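Local structure of ftsY (Mycoplasma mycoides, 1ZU4) at residues A85-W91 and K277-P283; I98-E102 and Y129-Y134. The protein is a receptor of the signal recognition particle, seen here as its NG domain, a helical bundle joined to an SRP-family GTPase-type domain. All coordinates share one frame. Residue numbers count along the deposited sequence, not the author numbering.

Both contacts tie the chain that runs from the end of helix 71-87 toward strand 106-111 to the ends of other helices, and contact 2 is nested inside the long chain loop that contact 1 closes. Contact 1 meets the end of helix 272-280; it is partly buried, with A85, Y86 and K277 buried, and combines hydrogen bonds from a lysine to backbone carbonyls, a bridging water and the packing of W91 on P283. Contact 2, nearer the surface, sets the irregular loop segment 98-102 against the end of helix 118-131 and relies on three aromatic rings plus one very short hydrogen bond. Their centres lie 25 Å apart, the nearest atoms about 7 Å, so the two do not touch.

Contact 1: residues A85-W91 and K277-P283; sequences AYTDNDW and KELLNIP
The amino group of a buried lysine reaches the carbonyls where helix 71-87 ends: K277 NZ donates to Y86 O and D88 O, both at 2.8 Å. Residues 85-87 are the last of one helix and 277-280 of another, with CA atoms 6.3 Å apart at Y86-K277 and 8.6 Å at W91-P283. D88 (phi/psi -73/92) breaks the first helix; N281, with positive phi (56/41), ends the second. K277 (chi1 t, chi2 p) runs between Y86 and W91, its CB 3.6 Å from Y86 CD1 and its CD 3.5 Å from W91 CZ2. N89 (chi1 p) forms an Asx turn, OD1 accepting from W91 N at 2.9 Å, while its ND2 reaches Y86 O at 2.9 Å. The turn ends at W91 (chi1 m), whose NE1 donates to N281 OD1 at 3.1 Å and whose six-membered ring takes a CH-pi contact from P283 CG, 3.9 Å from the centroid. One water bridges Y86 OH (2.9 Å) and I282 O (2.6 Å). The contact thus fastens the bundle's last helix to the GTPase-type domain: M53 of helix 51-64 touches K277, I301 of helix 301-308 touches Y86, and P283 leads into strand 284-288, pairing with I259 of strand 258-262.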
loop_
_atom_site.group_PDB
_atom_site.type_symbol
_atom_site.label_atom_id
_atom_site.label_comp_id
_atom_site.label_asym_id
_atom_site.label_seq_id
_atom_site.Cartn_x
_atom_site.Cartn_y
_atom_site.Cartn_z
ATOM N N ALA A 85 -4.497 -1.377 -17.436
ATOM C CA ALA A 85 -5.647 -1.853 -16.668
ATOM C C ALA A 85 -5.706 -1.117 -15.331
ATOM O O ALA A 85 -6.780 -0.715 -14.864
ATOM C CB ALA A 85 -5.548 -3.338 -16.451
ATOM N N TYR A 86 -4.542 -0.944 -14.729
ATOM C CA TYR A 86 -4.402 -0.201 -13.483
ATOM C C TYR A 86 -4.596 1.285 -13.706
ATOM O O TYR A 86 -5.296 1.937 -12.932
ATOM C CB TYR A 86 -3.022 -0.442 -12.877
ATOM C CG TYR A 86 -2.831 0.144 -11.501
ATOM C CD1 TYR A 86 -3.092 -0.638 -10.376
ATOM C CD2 TYR A 86 -2.441 1.494 -11.318
ATOM C CE1 TYR A 86 -2.936 -0.139 -9.100
ATOM C CE2 TYR A 86 -2.291 2.034 -10.001
ATOM C CZ TYR A 86 -2.527 1.182 -8.912
ATOM O OH TYR A 86 -2.405 1.597 -7.614
ATOM N N THR A 87 -3.973 1.829 -14.746
ATOM C CA THR A 87 -3.997 3.283 -14.933
ATOM C C THR A 87 -5.312 3.789 -15.564
ATOM O O THR A 87 -5.486 4.982 -15.690
ATOM C CB THR A 87 -2.796 3.772 -15.787
ATOM O OG1 THR A 87 -2.791 3.045 -17.021
ATOM C CG2 THR A 87 -1.480 3.537 -15.083
ATOM N N ASP A 88 -6.202 2.884 -15.993
ATOM C CA ASP A 88 -7.549 3.231 -16.471
ATOM C C ASP A 88 -8.435 3.625 -15.273
ATOM O O ASP A 88 -9.058 2.784 -14.604
ATOM C CB ASP A 88 -8.159 2.066 -17.289
ATOM C CG ASP A 88 -9.627 2.305 -17.688
ATOM O OD1 ASP A 88 -9.980 3.458 -18.048
ATOM O OD2 ASP A 88 -10.421 1.332 -17.638
ATOM N N ASN A 89 -8.448 4.913 -14.981
ATOM C CA ASN A 89 -9.172 5.437 -13.838
ATOM C C ASN A 89 -9.374 6.957 -13.958
ATOM O O ASN A 89 -8.755 7.632 -14.789
ATOM C CB ASN A 89 -8.446 5.081 -12.517
ATOM C CG ASN A 89 -7.026 5.618 -12.466
ATOM O OD1 ASN A 89 -6.804 6.837 -12.581
ATOM N ND2 ASN A 89 -6.046 4.707 -12.307
ATOM N N ASP A 90 -10.227 7.460 -13.079
ATOM C CA ASP A 90 -10.564 8.861 -12.947
ATOM C C ASP A 90 -9.542 9.697 -12.139
ATOM O O ASP A 90 -9.791 10.881 -11.895
ATOM C CB ASP A 90 -11.936 8.942 -12.250
ATOM C CG ASP A 90 -12.085 7.894 -11.126
ATOM O OD1 ASP A 90 -12.335 6.699 -11.439
ATOM O OD2 ASP A 90 -11.923 8.257 -9.935
ATOM N N TRP A 91 -8.413 9.121 -11.714
ATOM C CA TRP A 91 -7.604 9.834 -10.691
ATOM C C TRP A 91 -6.796 11.039 -11.217
ATOM O O TRP A 91 -5.721 10.870 -11.821
ATOM C CB TRP A 91 -6.701 8.891 -9.862
ATOM C CG TRP A 91 -7.311 7.574 -9.409
ATOM C CD1 TRP A 91 -8.636 7.277 -9.215
ATOM C CD2 TRP A 91 -6.583 6.391 -9.049
ATOM N NE1 TRP A 91 -8.774 5.977 -8.793
ATOM C CE2 TRP A 91 -7.530 5.412 -8.681
ATOM C CE3 TRP A 91 -5.221 6.061 -9.026
ATOM C CZ2 TRP A 91 -7.155 4.125 -8.283
ATOM C CZ3 TRP A 91 -4.853 4.789 -8.657
ATOM C CH2 TRP A 91 -5.814 3.835 -8.277
ATOM N N LYS A 277 -6.894 -2.064 -7.073
ATOM C CA LYS A 277 -7.407 -1.043 -7.978
ATOM C C LYS A 277 -8.897 -1.323 -8.315
ATOM O O LYS A 277 -9.708 -0.414 -8.243
ATOM C CB LYS A 277 -6.517 -1.041 -9.228
ATOM C CG LYS A 277 -7.048 -0.309 -10.429
ATOM C CD LYS A 277 -7.211 1.157 -10.068
ATOM C CE LYS A 277 -8.152 1.839 -11.044
ATOM N NZ LYS A 277 -7.997 1.337 -12.460
ATOM N N GLU A 278 -9.241 -2.573 -8.642
ATOM C CA GLU A 278 -10.637 -2.909 -9.015
ATOM C C GLU A 278 -11.595 -2.807 -7.822
ATOM O O GLU A 278 -12.587 -2.085 -7.890
ATOM C CB GLU A 278 -10.734 -4.321 -9.634
ATOM C CG GLU A 278 -12.152 -4.756 -10.015
ATOM C CD GLU A 278 -12.720 -3.935 -11.137
ATOM O OE1 GLU A 278 -11.956 -3.479 -12.016
ATOM O OE2 GLU A 278 -13.939 -3.720 -11.099
ATOM N N LEU A 279 -11.305 -3.520 -6.737
ATOM C CA LEU A 279 -12.234 -3.553 -5.638
ATOM C C LEU A 279 -12.332 -2.238 -4.849
ATOM O O LEU A 279 -13.430 -1.867 -4.510
ATOM C CB LEU A 279 -11.966 -4.708 -4.658
ATOM C CG LEU A 279 -13.232 -5.113 -3.862
ATOM C CD1 LEU A 279 -14.225 -5.846 -4.791
ATOM C CD2 LEU A 279 -12.924 -5.968 -2.630
ATOM N N LEU A 280 -11.205 -1.581 -4.544
ATOM C CA LEU A 280 -11.163 -0.400 -3.663
ATOM C C LEU A 280 -11.192 0.885 -4.403
ATOM O O LEU A 280 -11.751 1.824 -3.903
ATOM C CB LEU A 280 -9.911 -0.386 -2.731
ATOM C CG LEU A 280 -9.988 -1.405 -1.553
ATOM C CD1 LEU A 280 -9.571 -2.778 -1.993
ATOM C CD2 LEU A 280 -9.108 -0.965 -0.385
ATOM N N ASN A 281 -10.596 0.909 -5.594
ATOM C CA ASN A 281 -10.437 2.108 -6.395
ATOM C C ASN A 281 -9.721 3.203 -5.622
ATOM O O ASN A 281 -10.135 4.391 -5.657
ATOM C CB ASN A 281 -11.804 2.627 -6.876
ATOM C CG ASN A 281 -11.676 3.586 -8.005
ATOM O OD1 ASN A 281 -10.689 3.545 -8.742
ATOM N ND2 ASN A 281 -12.662 4.484 -8.137
ATOM N N ILE A 282 -8.692 2.793 -4.876
ATOM C CA ILE A 282 -7.898 3.715 -4.073
ATOM C C ILE A 282 -6.440 3.466 -4.478
ATOM O O ILE A 282 -6.058 2.319 -4.614
ATOM C CB ILE A 282 -8.050 3.467 -2.529
ATOM C CG1 ILE A 282 -9.461 3.770 -2.026
ATOM C CG2 ILE A 282 -7.066 4.321 -1.745
ATOM C CD1 ILE A 282 -9.829 3.048 -0.726
ATOM N N PRO A 283 -5.632 4.533 -4.665
ATOM C CA PRO A 283 -4.261 4.283 -5.105
ATOM C C PRO A 283 -3.399 3.640 -4.056
ATOM O O PRO A 283 -3.431 4.013 -2.854
ATOM C CB PRO A 283 -3.717 5.676 -5.384
ATOM C CG PRO A 283 -4.883 6.606 -5.329
ATOM C CD PRO A 283 -5.892 5.977 -4.466
HETATM O O HOH W 1 -5.148 1.024 -6.714
#

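Contact 2: residues I98-E102 and Y129-Y134; sequences IDFKE and YAELGY
An aromatic cluster of F100, Y129 and Y134 joins the loop segment 98-102, shortly before strand 106-111, to the end of helix 118-131, the helix that follows the probable P-loop of this P-loop NTPase fold. Residues 98-102 form no regular strand; D99 centres an inverse gamma turn, and F100 and K101 are extended (phi/psi -116/123 and -121/148). CA atoms lie 10.0 Å apart at F100-Y129 and 9.2 Å at E102-Y134, so side chains span the gap. Y129, still helical and buried, has chi1 m and points its CB at the loop. Its OH lies 3.4 Å from I98 CG2, and its CE2 comes 3.5 Å from F100 CD1, over the face of the F100 ring. These two rings are nearly parallel (3°), but with centroids 4.7 Å apart they are slid so far that they barely overlap. The helix then ends in a Schellman motif: G133 N bonds to A130 O at 3.0 Å and Y134 N to Y129 O at 3.1 Å, while G133 takes phi/psi 94/7, where a CB would jam against the preceding carbonyl. That turn brings Y134 (chi1 m) back toward the loop. F100 (chi1 t) sets its edge against the face of Y134 in a T-shaped pair, centroids 4.6 Å apart and planes at 61°. F108 of strand 106-111 and L194 of strand 194-198 touch both F100 and Y129. At its outer end E102, all three chi angles near -60°, folds its carboxylate back to accept a very short hydrogen bond, Y134 OH to E102 OE2 at 2.5 Å.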
loop_
_atom_site.group_PDB
_atom_site.type_symbol
_atom_site.label_atom_id
_atom_site.label_comp_id
_atom_site.label_asym_id
_atom_site.label_seq_id
_atom_site.Cartn_x
_atom_site.Cartn_y
_atom_site.Cartn_z
ATOM N N ILE A 98 1.435 11.398 -2.945
ATOM C CA ILE A 98 1.488 11.682 -1.522
ATOM C C ILE A 98 1.446 13.197 -1.332
ATOM O O ILE A 98 2.268 13.932 -1.877
ATOM C CB ILE A 98 2.774 11.063 -0.862
ATOM C CG1 ILE A 98 2.914 9.592 -1.251
ATOM C CG2 ILE A 98 2.790 11.253 0.672
ATOM C CD1 ILE A 98 1.902 8.729 -0.660
ATOM N N ASP A 99 0.454 13.650 -0.582
ATOM C CA ASP A 99 0.265 15.077 -0.312
ATOM C C ASP A 99 1.248 15.516 0.791
ATOM O O ASP A 99 0.879 15.708 1.958
ATOM C CB ASP A 99 -1.192 15.373 0.043
ATOM C CG ASP A 99 -1.516 16.861 0.033
ATOM O OD1 ASP A 99 -0.680 17.648 -0.409
ATOM O OD2 ASP A 99 -2.608 17.257 0.511
ATOM N N PHE A 100 2.505 15.684 0.384
ATOM C CA PHE A 100 3.580 16.152 1.264
ATOM C C PHE A 100 4.018 17.514 0.680
ATOM O O PHE A 100 4.369 17.593 -0.498
ATOM C CB PHE A 100 4.728 15.143 1.279
ATOM C CG PHE A 100 5.759 15.420 2.328
ATOM C CD1 PHE A 100 5.738 14.734 3.558
ATOM C CD2 PHE A 100 6.694 16.469 2.143
ATOM C CE1 PHE A 100 6.673 15.059 4.573
ATOM C CE2 PHE A 100 7.643 16.789 3.129
ATOM C CZ PHE A 100 7.647 16.086 4.349
ATOM N N LYS A 101 3.975 18.582 1.469
ATOM C CA LYS A 101 4.437 19.896 0.979
ATOM C C LYS A 101 5.550 20.343 1.875
ATOM O O LYS A 101 5.495 20.104 3.064
ATOM C CB LYS A 101 3.332 20.957 1.050
ATOM C CG LYS A 101 1.984 20.572 0.500
ATOM C CD LYS A 101 1.881 20.752 -0.981
ATOM C CE LYS A 101 0.547 21.410 -1.314
ATOM N NZ LYS A 101 -0.614 20.495 -1.174
ATOM N N GLU A 102 6.507 21.085 1.323
ATOM C CA GLU A 102 7.648 21.594 2.089
ATOM C C GLU A 102 7.274 22.609 3.151
ATOM O O GLU A 102 7.938 22.716 4.187
ATOM C CB GLU A 102 8.636 22.276 1.139
ATOM C CG GLU A 102 9.142 21.358 0.064
ATOM C CD GLU A 102 9.960 20.260 0.639
ATOM O OE1 GLU A 102 11.045 20.542 1.226
ATOM O OE2 GLU A 102 9.520 19.107 0.493
ATOM N N TYR A 129 10.981 9.543 5.518
ATOM C CA TYR A 129 11.044 11.007 5.475
ATOM C C TYR A 129 12.257 11.549 6.229
ATOM O O TYR A 129 12.869 12.552 5.806
ATOM C CB TYR A 129 9.716 11.632 5.956
ATOM C CG TYR A 129 8.682 11.429 4.902
ATOM C CD1 TYR A 129 7.744 10.397 5.008
ATOM C CD2 TYR A 129 8.688 12.203 3.760
ATOM C CE1 TYR A 129 6.810 10.152 4.012
ATOM C CE2 TYR A 129 7.759 11.968 2.715
ATOM C CZ TYR A 129 6.821 10.935 2.864
ATOM O OH TYR A 129 5.909 10.664 1.862
ATOM N N ALA A 130 12.625 10.886 7.318
ATOM C CA ALA A 130 13.775 11.324 8.134
ATOM C C ALA A 130 15.056 11.289 7.313
ATOM O O ALA A 130 15.854 12.239 7.366
ATOM C CB ALA A 130 13.915 10.489 9.425
ATOM N N GLU A 131 15.229 10.219 6.528
ATOM C CA GLU A 131 16.328 10.142 5.556
ATOM C C GLU A 131 16.294 11.215 4.450
ATOM O O GLU A 131 17.325 11.571 3.872
ATOM C CB GLU A 131 16.421 8.725 4.977
ATOM C CG GLU A 131 16.672 7.697 6.080
ATOM C CD GLU A 131 17.836 6.730 5.810
ATOM O OE1 GLU A 131 18.947 7.187 5.442
ATOM O OE2 GLU A 131 17.647 5.510 6.019
ATOM N N LEU A 132 15.117 11.755 4.165
ATOM C CA LEU A 132 15.015 12.814 3.168
ATOM C C LEU A 132 15.307 14.174 3.798
ATOM O O LEU A 132 15.215 15.203 3.124
ATOM C CB LEU A 132 13.659 12.768 2.445
ATOM C CG LEU A 132 13.425 11.539 1.551
ATOM C CD1 LEU A 132 11.960 11.394 1.134
ATOM C CD2 LEU A 132 14.336 11.643 0.330
ATOM N N GLY A 133 15.689 14.162 5.081
ATOM C CA GLY A 133 16.035 15.367 5.829
ATOM C C GLY A 133 14.945 16.024 6.653
ATOM O O GLY A 133 15.132 17.099 7.199
ATOM N N TYR A 134 13.795 15.388 6.745
ATOM C CA TYR A 134 12.657 15.979 7.434
ATOM C C TYR A 134 12.631 15.637 8.926
ATOM O O TYR A 134 13.181 14.601 9.364
ATOM C CB TYR A 134 11.357 15.581 6.728
ATOM C CG TYR A 134 11.283 16.045 5.270
ATOM C CD1 TYR A 134 11.488 15.154 4.203
ATOM C CD2 TYR A 134 11.006 17.377 4.951
ATOM C CE1 TYR A 134 11.424 15.572 2.876
ATOM C CE2 TYR A 134 10.921 17.796 3.632
ATOM C CZ TYR A 134 11.150 16.913 2.595
ATOM O OH TYR A 134 11.044 17.364 1.295
#